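PDB 1T9F: protein 1d10 from Caenorhabditis elegans, which is of unknown function but belongs to the SDF2-like MIR family, adopting a beta-trefoil built from MIR repeats. Local coordinates for residues D20-D28 against S39-N50; V7-F15 against H52-C63. All blocks are in the same frame, centred on the assembly; numbering follows the deposited sequence.

Contact 1 (D20-D28 against S39-N50)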
loop_
_atom_site.group_PDB
_atom_site.type_symbol
_atom_site.label_atom_id
_atom_site.label_comp_id
_atom_site.label_asym_id
_atom_site.label_seq_id
_atom_site.Cartn_x
_atom_site.Cartn_y
_atom_site.Cartn_z
ATOM N N ASP A 20 0.350 11.849 8.576
ATOM C CA ASP A 20 1.195 12.714 7.752
ATOM C C ASP A 20 0.439 13.367 6.595
ATOM O O ASP A 20 0.819 14.440 6.126
ATOM C CB ASP A 20 2.384 11.921 7.196
ATOM C CG ASP A 20 3.373 12.799 6.466
ATOM O OD1 ASP A 20 3.722 13.866 7.015
ATOM O OD2 ASP A 20 3.808 12.426 5.358
ATOM N N GLY A 21 -0.620 12.716 6.124
ATOM C CA GLY A 21 -1.393 13.273 5.019
ATOM C C GLY A 21 -0.852 12.954 3.626
ATOM O O GLY A 21 -1.474 13.302 2.623
ATOM N N SER A 22 0.301 12.292 3.556
ATOM C CA SER A 22 0.908 11.930 2.274
ATOM C C SER A 22 0.179 10.748 1.620
ATOM O O SER A 22 -0.425 9.925 2.312
ATOM C CB SER A 22 2.382 11.580 2.485
ATOM O OG SER A 22 2.528 10.582 3.478
ATOM N N ARG A 23 0.240 10.666 0.292
ATOM C CA ARG A 23 -0.433 9.597 -0.443
ATOM C C ARG A 23 0.516 8.505 -0.901
ATOM O O ARG A 23 1.608 8.799 -1.395
ATOM C CB ARG A 23 -1.150 10.154 -1.675
ATOM C CG ARG A 23 -2.353 11.016 -1.373
ATOM C CD ARG A 23 -1.956 12.448 -1.085
ATOM N NE ARG A 23 -3.079 13.226 -0.567
ATOM C CZ ARG A 23 -4.200 13.467 -1.235
ATOM N NH1 ARG A 23 -4.364 12.996 -2.465
ATOM N NH2 ARG A 23 -5.161 14.181 -0.666
ATOM N N LEU A 24 0.094 7.250 -0.744
ATOM C CA LEU A 24 0.913 6.107 -1.168
ATOM C C LEU A 24 1.195 6.351 -2.637
ATOM O O LEU A 24 0.290 6.724 -3.400
ATOM C CB LEU A 24 0.164 4.790 -0.964
ATOM C CG LEU A 24 1.029 3.536 -1.142
ATOM C CD1 LEU A 24 2.188 3.567 -0.173
ATOM C CD2 LEU A 24 0.184 2.296 -0.915
ATOM N N HIS A 25 2.429 6.090 -3.055
ATOM C CA HIS A 25 2.814 6.450 -4.413
ATOM C C HIS A 25 3.901 5.556 -5.003
ATOM O O HIS A 25 4.670 4.911 -4.277
ATOM C CB HIS A 25 3.302 7.908 -4.317
ATOM C CG HIS A 25 3.668 8.557 -5.619
ATOM N ND1 HIS A 25 4.936 8.487 -6.153
ATOM C CD2 HIS A 25 2.963 9.380 -6.431
ATOM C CE1 HIS A 25 4.998 9.242 -7.237
ATOM N NE2 HIS A 25 3.814 9.795 -7.426
ATOM N N SER A 26 3.944 5.497 -6.326
ATOM C CA SER A 26 4.997 4.750 -6.990
ATOM C C SER A 26 5.345 5.453 -8.291
ATOM O O SER A 26 4.674 6.407 -8.684
ATOM C CB SER A 26 4.607 3.306 -7.243
ATOM O OG SER A 26 5.788 2.555 -7.490
ATOM N N HIS A 27 6.382 4.972 -8.965
ATOM C CA HIS A 27 6.847 5.618 -10.183
ATOM C C HIS A 27 7.938 4.756 -10.799
ATOM O O HIS A 27 8.253 3.697 -10.273
ATOM C CB HIS A 27 7.395 6.983 -9.793
ATOM C CG HIS A 27 8.113 6.969 -8.478
ATOM N ND1 HIS A 27 8.287 8.097 -7.708
ATOM C CD2 HIS A 27 8.701 5.955 -7.798
ATOM C CE1 HIS A 27 8.953 7.781 -6.610
ATOM N NE2 HIS A 27 9.216 6.486 -6.641
ATOM N N ASP A 28 8.522 5.214 -11.900
ATOM C CA ASP A 28 9.564 4.448 -12.577
ATOM C C ASP A 28 10.941 4.711 -11.983
ATOM O O ASP A 28 11.916 4.918 -12.712
ATOM C CB ASP A 28 9.584 4.785 -14.073
ATOM C CG ASP A 28 10.229 3.691 -14.908
ATOM O OD1 ASP A 28 11.232 3.104 -14.449
ATOM O OD2 ASP A 28 9.736 3.422 -16.026
ATOM N N SER A 39 10.657 1.386 -6.476
ATOM C CA SER A 39 10.392 1.933 -5.153
ATOM C C SER A 39 8.934 2.339 -4.923
ATOM O O SER A 39 8.154 2.506 -5.866
ATOM C CB SER A 39 11.282 3.147 -4.898
ATOM O OG SER A 39 10.943 4.221 -5.757
ATOM N N VAL A 40 8.591 2.495 -3.646
ATOM C CA VAL A 40 7.260 2.916 -3.221
ATOM C C VAL A 40 7.486 4.016 -2.199
ATOM O O VAL A 40 8.311 3.869 -1.300
ATOM C CB VAL A 40 6.485 1.771 -2.536
ATOM C CG1 VAL A 40 5.192 2.310 -1.917
ATOM C CG2 VAL A 40 6.170 0.678 -3.549
ATOM N N THR A 41 6.767 5.120 -2.339
ATOM C CA THR A 41 6.910 6.237 -1.411
ATOM C C THR A 41 5.542 6.800 -1.048
ATOM O O THR A 41 4.505 6.234 -1.400
ATOM C CB THR A 41 7.705 7.391 -2.050
ATOM O OG1 THR A 41 6.896 8.008 -3.067
ATOM C CG2 THR A 41 9.005 6.870 -2.679
ATOM N N ALA A 42 5.556 7.923 -0.333
ATOM C CA ALA A 42 4.334 8.619 0.035
ATOM C C ALA A 42 4.611 10.072 -0.323
ATOM O O ALA A 42 5.637 10.631 0.077
ATOM C CB ALA A 42 4.047 8.473 1.518
ATOM N N VAL A 43 3.698 10.684 -1.069
ATOM C CA VAL A 43 3.884 12.060 -1.511
ATOM C C VAL A 43 2.921 13.096 -0.942
ATOM O O VAL A 43 1.724 12.850 -0.812
ATOM C CB VAL A 43 3.800 12.135 -3.049
ATOM C CG1 VAL A 43 4.937 11.332 -3.660
ATOM C CG2 VAL A 43 2.456 11.580 -3.523
ATOM N N LYS A 44 3.468 14.261 -0.614
ATOM C CA LYS A 44 2.690 15.381 -0.105
ATOM C C LYS A 44 2.385 16.204 -1.352
ATOM O O LYS A 44 2.779 17.360 -1.475
ATOM C CB LYS A 44 3.524 16.177 0.909
ATOM C CG LYS A 44 2.979 17.554 1.277
ATOM C CD LYS A 44 1.520 17.520 1.707
ATOM C CE LYS A 44 1.015 18.929 2.019
ATOM N NZ LYS A 44 1.195 19.865 0.864
ATOM N N ASN A 45 1.697 15.566 -2.292
ATOM C CA ASN A 45 1.330 16.173 -3.564
ATOM C C ASN A 45 -0.006 15.606 -4.021
ATOM O O ASN A 45 -0.061 14.594 -4.725
ATOM C CB ASN A 45 2.408 15.878 -4.612
ATOM C CG ASN A 45 1.864 15.884 -6.027
ATOM O OD1 ASN A 45 1.281 16.868 -6.475
ATOM N ND2 ASN A 45 2.051 14.775 -6.737
ATOM N N SER A 46 -1.079 16.277 -3.617
ATOM C CA SER A 46 -2.437 15.864 -3.950
ATOM C C SER A 46 -2.664 15.502 -5.416
ATOM O O SER A 46 -1.853 15.817 -6.288
ATOM C CB SER A 46 -3.423 16.965 -3.550
ATOM O OG SER A 46 -4.746 16.608 -3.904
ATOM N N ASP A 47 -3.786 14.830 -5.660
ATOM C CA ASP A 47 -4.205 14.409 -6.991
ATOM C C ASP A 47 -3.070 14.209 -8.004
ATOM O O ASP A 47 -2.639 15.157 -8.668
ATOM C CB ASP A 47 -5.221 15.420 -7.544
ATOM C CG ASP A 47 -6.525 14.767 -7.980
ATOM O OD1 ASP A 47 -7.447 15.495 -8.412
ATOM O OD2 ASP A 47 -6.632 13.525 -7.892
ATOM N N ASP A 48 -2.594 12.971 -8.112
ATOM C CA ASP A 48 -1.529 12.610 -9.051
ATOM C C ASP A 48 -1.821 11.179 -9.505
ATOM O O ASP A 48 -2.052 10.292 -8.679
ATOM C CB ASP A 48 -0.153 12.685 -8.372
ATOM C CG ASP A 48 0.999 12.365 -9.327
ATOM O OD1 ASP A 48 2.172 12.479 -8.909
ATOM O OD2 ASP A 48 0.739 11.998 -10.491
ATOM N N ILE A 49 -1.820 10.967 -10.816
ATOM C CA ILE A 49 -2.109 9.657 -11.382
ATOM C C ILE A 49 -1.217 8.534 -10.841
ATOM O O ILE A 49 -1.654 7.388 -10.738
ATOM C CB ILE A 49 -2.019 9.698 -12.934
ATOM C CG1 ILE A 49 -2.466 8.355 -13.524
ATOM C CG2 ILE A 49 -0.601 10.032 -13.371
ATOM C CD1 ILE A 49 -3.915 7.998 -13.225
ATOM N N ASN A 50 0.026 8.856 -10.497
ATOM C CA ASN A 50 0.935 7.856 -9.964
ATOM C C ASN A 50 0.607 7.516 -8.506
ATOM O O ASN A 50 1.309 6.718 -7.891
ATOM C CB ASN A 50 2.394 8.329 -10.065
ATOM C CG ASN A 50 2.883 8.411 -11.508
ATOM O OD1 ASN A 50 2.849 7.424 -12.242
ATOM N ND2 ASN A 50 3.328 9.589 -11.917
HETATM O O HOH W 1 4.659 11.013 -9.851
#

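Contact 2 (V7-F15 against H52-C63)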
loop_
_atom_site.group_PDB
_atom_site.type_symbol
_atom_site.label_atom_id
_atom_site.label_comp_id
_atom_site.label_asym_id
_atom_site.label_seq_id
_atom_site.Cartn_x
_atom_site.Cartn_y
_atom_site.Cartn_z
ATOM N N VAL A 7 -15.503 -0.179 0.823
ATOM C CA VAL A 7 -14.520 -0.221 -0.248
ATOM C C VAL A 7 -14.801 -1.491 -1.034
ATOM O O VAL A 7 -15.008 -2.553 -0.446
ATOM C CB VAL A 7 -13.095 -0.276 0.329
ATOM C CG1 VAL A 7 -12.084 -0.291 -0.792
ATOM C CG2 VAL A 7 -12.864 0.915 1.248
ATOM N N THR A 8 -14.798 -1.386 -2.359
ATOM C CA THR A 8 -15.111 -2.530 -3.205
ATOM C C THR A 8 -13.961 -3.075 -4.040
ATOM O O THR A 8 -12.991 -2.377 -4.338
ATOM C CB THR A 8 -16.280 -2.189 -4.146
ATOM O OG1 THR A 8 -15.871 -1.165 -5.060
ATOM C CG2 THR A 8 -17.477 -1.687 -3.340
ATOM N N CYS A 9 -14.094 -4.333 -4.435
ATOM C CA CYS A 9 -13.070 -4.995 -5.221
ATOM C C CYS A 9 -12.938 -4.352 -6.602
ATOM O O CYS A 9 -13.933 -4.064 -7.255
ATOM C CB CYS A 9 -13.411 -6.475 -5.340
ATOM S SG CYS A 9 -11.949 -7.545 -5.376
ATOM N N TYR A 10 -11.697 -4.132 -7.020
ATOM C CA TYR A 10 -11.357 -3.495 -8.293
ATOM C C TYR A 10 -11.616 -1.994 -8.311
ATOM O O TYR A 10 -11.525 -1.353 -9.358
ATOM C CB TYR A 10 -12.080 -4.169 -9.465
ATOM C CG TYR A 10 -11.576 -5.567 -9.722
ATOM C CD1 TYR A 10 -10.222 -5.805 -9.950
ATOM C CD2 TYR A 10 -12.442 -6.654 -9.697
ATOM C CE1 TYR A 10 -9.744 -7.097 -10.142
ATOM C CE2 TYR A 10 -11.978 -7.944 -9.886
ATOM C CZ TYR A 10 -10.630 -8.162 -10.108
ATOM O OH TYR A 10 -10.179 -9.445 -10.294
ATOM N N SER A 11 -11.950 -1.426 -7.159
ATOM C CA SER A 11 -12.160 0.013 -7.105
ATOM C C SER A 11 -10.761 0.627 -7.206
ATOM O O SER A 11 -9.766 -0.040 -6.917
ATOM C CB SER A 11 -12.832 0.408 -5.786
ATOM O OG SER A 11 -12.073 -0.030 -4.675
ATOM N N VAL A 12 -10.679 1.880 -7.642
ATOM C CA VAL A 12 -9.397 2.567 -7.770
ATOM C C VAL A 12 -9.432 3.744 -6.819
ATOM O O VAL A 12 -10.369 4.540 -6.855
ATOM C CB VAL A 12 -9.172 3.116 -9.193
ATOM C CG1 VAL A 12 -7.878 3.903 -9.242
ATOM C CG2 VAL A 12 -9.119 1.981 -10.187
ATOM N N LEU A 13 -8.414 3.867 -5.980
ATOM C CA LEU A 13 -8.392 4.957 -5.017
ATOM C C LEU A 13 -6.998 5.328 -4.531
ATOM O O LEU A 13 -6.007 4.727 -4.940
ATOM C CB LEU A 13 -9.290 4.583 -3.836
ATOM C CG LEU A 13 -9.223 3.104 -3.454
ATOM C CD1 LEU A 13 -7.912 2.837 -2.776
ATOM C CD2 LEU A 13 -10.376 2.723 -2.549
ATOM N N LYS A 14 -6.939 6.340 -3.670
ATOM C CA LYS A 14 -5.688 6.811 -3.094
ATOM C C LYS A 14 -5.634 6.394 -1.631
ATOM O O LYS A 14 -6.662 6.366 -0.953
ATOM C CB LYS A 14 -5.603 8.338 -3.167
ATOM C CG LYS A 14 -5.663 8.916 -4.565
ATOM C CD LYS A 14 -6.036 10.393 -4.498
ATOM C CE LYS A 14 -6.218 10.987 -5.877
ATOM N NZ LYS A 14 -7.038 12.238 -5.822
ATOM N N PHE A 15 -4.438 6.066 -1.154
ATOM C CA PHE A 15 -4.230 5.681 0.235
ATOM C C PHE A 15 -3.483 6.822 0.910
ATOM O O PHE A 15 -2.317 7.077 0.608
ATOM C CB PHE A 15 -3.411 4.389 0.328
ATOM C CG PHE A 15 -4.172 3.160 -0.099
ATOM C CD1 PHE A 15 -4.390 2.892 -1.447
ATOM C CD2 PHE A 15 -4.719 2.305 0.848
ATOM C CE1 PHE A 15 -5.147 1.796 -1.841
ATOM C CE2 PHE A 15 -5.481 1.204 0.467
ATOM C CZ PHE A 15 -5.697 0.950 -0.879
ATOM N N HIS A 52 -2.533 6.522 -7.715
ATOM C CA HIS A 52 -3.722 5.683 -7.783
ATOM C C HIS A 52 -3.384 4.207 -7.752
ATOM O O HIS A 52 -2.453 3.753 -8.435
ATOM C CB HIS A 52 -4.534 6.003 -9.035
ATOM C CG HIS A 52 -5.234 7.321 -8.955
ATOM N ND1 HIS A 52 -4.581 8.518 -9.138
ATOM C CD2 HIS A 52 -6.506 7.633 -8.617
ATOM C CE1 HIS A 52 -5.420 9.513 -8.913
ATOM N NE2 HIS A 52 -6.595 9.004 -8.592
ATOM N N TRP A 53 -4.150 3.476 -6.943
ATOM C CA TRP A 53 -3.976 2.040 -6.776
ATOM C C TRP A 53 -5.299 1.318 -6.963
ATOM O O TRP A 53 -6.359 1.843 -6.625
ATOM C CB TRP A 53 -3.446 1.725 -5.378
ATOM C CG TRP A 53 -2.163 2.386 -5.055
ATOM C CD1 TRP A 53 -1.982 3.681 -4.662
ATOM C CD2 TRP A 53 -0.870 1.790 -5.099
ATOM N NE1 TRP A 53 -0.643 3.928 -4.459
ATOM C CE2 TRP A 53 0.060 2.781 -4.719
ATOM C CE3 TRP A 53 -0.400 0.505 -5.423
ATOM C CZ2 TRP A 53 1.433 2.533 -4.650
ATOM C CZ3 TRP A 53 0.964 0.255 -5.356
ATOM C CH2 TRP A 53 1.865 1.268 -4.970
ATOM N N GLN A 54 -5.241 0.104 -7.491
ATOM C CA GLN A 54 -6.453 -0.667 -7.693
ATOM C C GLN A 54 -6.485 -1.881 -6.791
ATOM O O GLN A 54 -5.536 -2.665 -6.736
ATOM C CB GLN A 54 -6.572 -1.109 -9.151
ATOM C CG GLN A 54 -7.843 -1.895 -9.433
ATOM C CD GLN A 54 -8.089 -2.048 -10.915
ATOM O OE1 GLN A 54 -7.151 -2.220 -11.688
ATOM N NE2 GLN A 54 -9.355 -1.997 -11.319
ATOM N N ILE A 55 -7.586 -2.033 -6.075
ATOM C CA ILE A 55 -7.752 -3.158 -5.173
ATOM C C ILE A 55 -8.063 -4.433 -5.942
ATOM O O ILE A 55 -9.010 -4.477 -6.730
ATOM C CB ILE A 55 -8.883 -2.888 -4.166
ATOM C CG1 ILE A 55 -8.546 -1.634 -3.353
ATOM C CG2 ILE A 55 -9.060 -4.090 -3.245
ATOM C CD1 ILE A 55 -9.647 -1.187 -2.467
ATOM N N PHE A 56 -7.241 -5.458 -5.713
ATOM C CA PHE A 56 -7.394 -6.767 -6.343
ATOM C C PHE A 56 -7.652 -7.827 -5.275
ATOM O O PHE A 56 -7.258 -7.659 -4.121
ATOM C CB PHE A 56 -6.115 -7.165 -7.086
ATOM C CG PHE A 56 -6.101 -6.777 -8.537
ATOM C CD1 PHE A 56 -6.116 -5.444 -8.918
ATOM C CD2 PHE A 56 -6.065 -7.755 -9.525
ATOM C CE1 PHE A 56 -6.092 -5.084 -10.266
ATOM C CE2 PHE A 56 -6.043 -7.406 -10.883
ATOM C CZ PHE A 56 -6.055 -6.069 -11.248
ATOM N N PRO A 57 -8.317 -8.935 -5.645
ATOM C CA PRO A 57 -8.562 -9.975 -4.638
ATOM C C PRO A 57 -7.204 -10.594 -4.326
ATOM O O PRO A 57 -6.247 -10.381 -5.076
ATOM C CB PRO A 57 -9.503 -10.940 -5.358
ATOM C CG PRO A 57 -9.075 -10.811 -6.797
ATOM C CD PRO A 57 -8.888 -9.316 -6.952
ATOM N N ALA A 58 -7.108 -11.334 -3.225
ATOM C CA ALA A 58 -5.848 -11.965 -2.836
ATOM C C ALA A 58 -5.334 -12.871 -3.955
ATOM O O ALA A 58 -6.106 -13.287 -4.820
ATOM C CB ALA A 58 -6.044 -12.766 -1.554
ATOM N N LEU A 59 -4.038 -13.176 -3.935
ATOM C CA LEU A 59 -3.437 -14.019 -4.974
ATOM C C LEU A 59 -4.231 -15.280 -5.283
ATOM O O LEU A 59 -4.462 -15.604 -6.450
ATOM C CB LEU A 59 -2.008 -14.423 -4.602
ATOM C CG LEU A 59 -1.343 -15.349 -5.633
ATOM C CD1 LEU A 59 -1.139 -14.597 -6.939
ATOM C CD2 LEU A 59 -0.008 -15.852 -5.107
ATOM N N ASN A 60 -4.653 -15.998 -4.251
ATOM C CA ASN A 60 -5.400 -17.231 -4.485
ATOM C C ASN A 60 -6.902 -17.103 -4.248
ATOM O O ASN A 60 -7.571 -18.066 -3.867
ATOM C CB ASN A 60 -4.815 -18.359 -3.630
ATOM C CG ASN A 60 -3.371 -18.672 -4.001
ATOM O OD1 ASN A 60 -3.066 -18.964 -5.162
ATOM N ND2 ASN A 60 -2.477 -18.609 -3.018
ATOM N N ALA A 61 -7.426 -15.907 -4.493
ATOM C CA ALA A 61 -8.844 -15.637 -4.326
ATOM C C ALA A 61 -9.384 -15.021 -5.606
ATOM O O ALA A 61 -8.652 -14.826 -6.572
ATOM C CB ALA A 61 -9.063 -14.685 -3.158
ATOM N N LYS A 62 -10.673 -14.711 -5.596
ATOM C CA LYS A 62 -11.332 -14.100 -6.738
ATOM C C LYS A 62 -12.469 -13.235 -6.206
ATOM O O LYS A 62 -12.989 -13.483 -5.120
ATOM C CB LYS A 62 -11.880 -15.183 -7.670
ATOM C CG LYS A 62 -12.814 -16.159 -6.974
ATOM C CD LYS A 62 -13.216 -17.311 -7.886
ATOM C CE LYS A 62 -14.029 -18.348 -7.124
ATOM N NZ LYS A 62 -14.336 -19.539 -7.965
ATOM N N CYS A 63 -12.852 -12.217 -6.963
ATOM C CA CYS A 63 -13.923 -11.340 -6.530
ATOM C C CYS A 63 -14.619 -10.732 -7.732
ATOM O O CYS A 63 -14.152 -10.853 -8.859
ATOM C CB CYS A 63 -13.357 -10.211 -5.679
ATOM S SG CYS A 63 -12.488 -8.980 -6.701
HETATM O O HOH W 2 -11.841 -11.753 -9.695
#

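Contact 1 (D20-D28 against S39-N50)
His25 of strand 23-27 lies between Val43 and Asn50, on an antiparallel strand pair of the beta-trefoil: strand 23-27 runs against strand 39-43, and the chain after it folds back over the same histidine. His25 has more surface buried here than any other residue of the two segments. With CG anti to the backbone N (chi1 -176°), its imidazole stands on the face of the pair that also carries Arg23, Thr41 and Val43. One ring face receives CG1 of Val43 in a CH-pi contact, 3.8 Å from the centroid, and the carbonyl O of Asn50 lies over the opposite face. The loop 44-48 brings Asp48 to the ring edge, where His25 NE2 makes a weak hydrogen bond to Asp48 OD1 at 3.5 Å. A water in the ring plane bridges the pair, 2.8 Å from His25 NE2; it donates to Asp48 OD1 and accepts from Asn50 ND2. An Asx turn, in which Asp48 OD2 accepts from Asn50 N, shapes the chain here, and Asn50 O takes the backbone N of Ser26 in a nearly straight bond. Asn50 OD1 is held by Thr81.

Arg23 pairs with Val43 through two backbone bonds, and its bent side chain carries the guanidinium to this loop, where CA of Ser46 lies over one face, 3.8 Å from NH1. Thr41 and His25 form the next hydrogen-bonded pair; Thr41 OG1 itself is bound to Gln157. The other face of the pair is apolar at Leu24, whose CD1 meets CG1 of Val40. Farther along, His27 NE2 donates in its ring plane to Ser39 OG at 3.0 Å, a hydroxyl also bonded to Val29 O.

Contact 2 (V7-F15 against H52-C63)
Ile55, Tyr10 and Gln54 carry this junction, where strand 12-15 of the barrel meets strand 53-57 and a type II turn from Thr8 to Ser11 leads into it. Leu13 and Trp53 are a hydrogen-bonded antiparallel pair, each backbone N reaching the other's O at 3.0 Å. Beyond them Ile55 N donates to Ser11 O, nearly in line with the carbonyl bond, and Ile55 O receives Tyr10 N in a short but bent bond (2.7 Å, 131°). The carbonyl O of Tyr10 is taken by a side chain: Gln54, extended past CG, brings NE2 to it at 3.0 Å in an almost straight bond lying in the amide plane. Within the turn, Thr8 O accepts from both N and OG of Ser11.

The Tyr10 ring turns its edge to Phe56, CE1 sitting over the centre of that ring with the planes 80° apart. Its hydroxyl bonds to a water that also accepts from Cys63 N, while the SG of Cys63 lies obliquely to the ring, 3.4 Å from CE2. That sulfur is joined to Cys9 SG by a disulfide with chi3 of -87°. At the other end Phe15 turns its edge to the five-membered ring of Trp53 in an offset edge-to-face pair, the indole NE1 being satisfied by Leu24 O, and the extended chain of Lys14 passes over one face of the His52 ring. Backbone pairing, one glutamine amide and a covalent bridge follow one another along the junction, so the loop ahead of strand 12-15 is fixed chemically to the chain beyond strand 53-57.

From the N terminus, the chain enters contact 2 at 7-15, passes into 20-28, turns through 39-50 and returns at 52-63. Contact 1 therefore closes a short inner loop of ten residues, and contact 2 closes the longer one that encloses it; the two nest without crossing. Contact 2 belongs to the six-stranded barrel, whereas contact 1 joins two strands of the second sheet, so together they join the barrel to that sheet. The two meet directly: Asp47 of contact 1 forms a salt bridge with Lys14 of contact 2, Leu24 N probably bonds to Phe15 O, and the Trp53 indole packs against the His25 backbone.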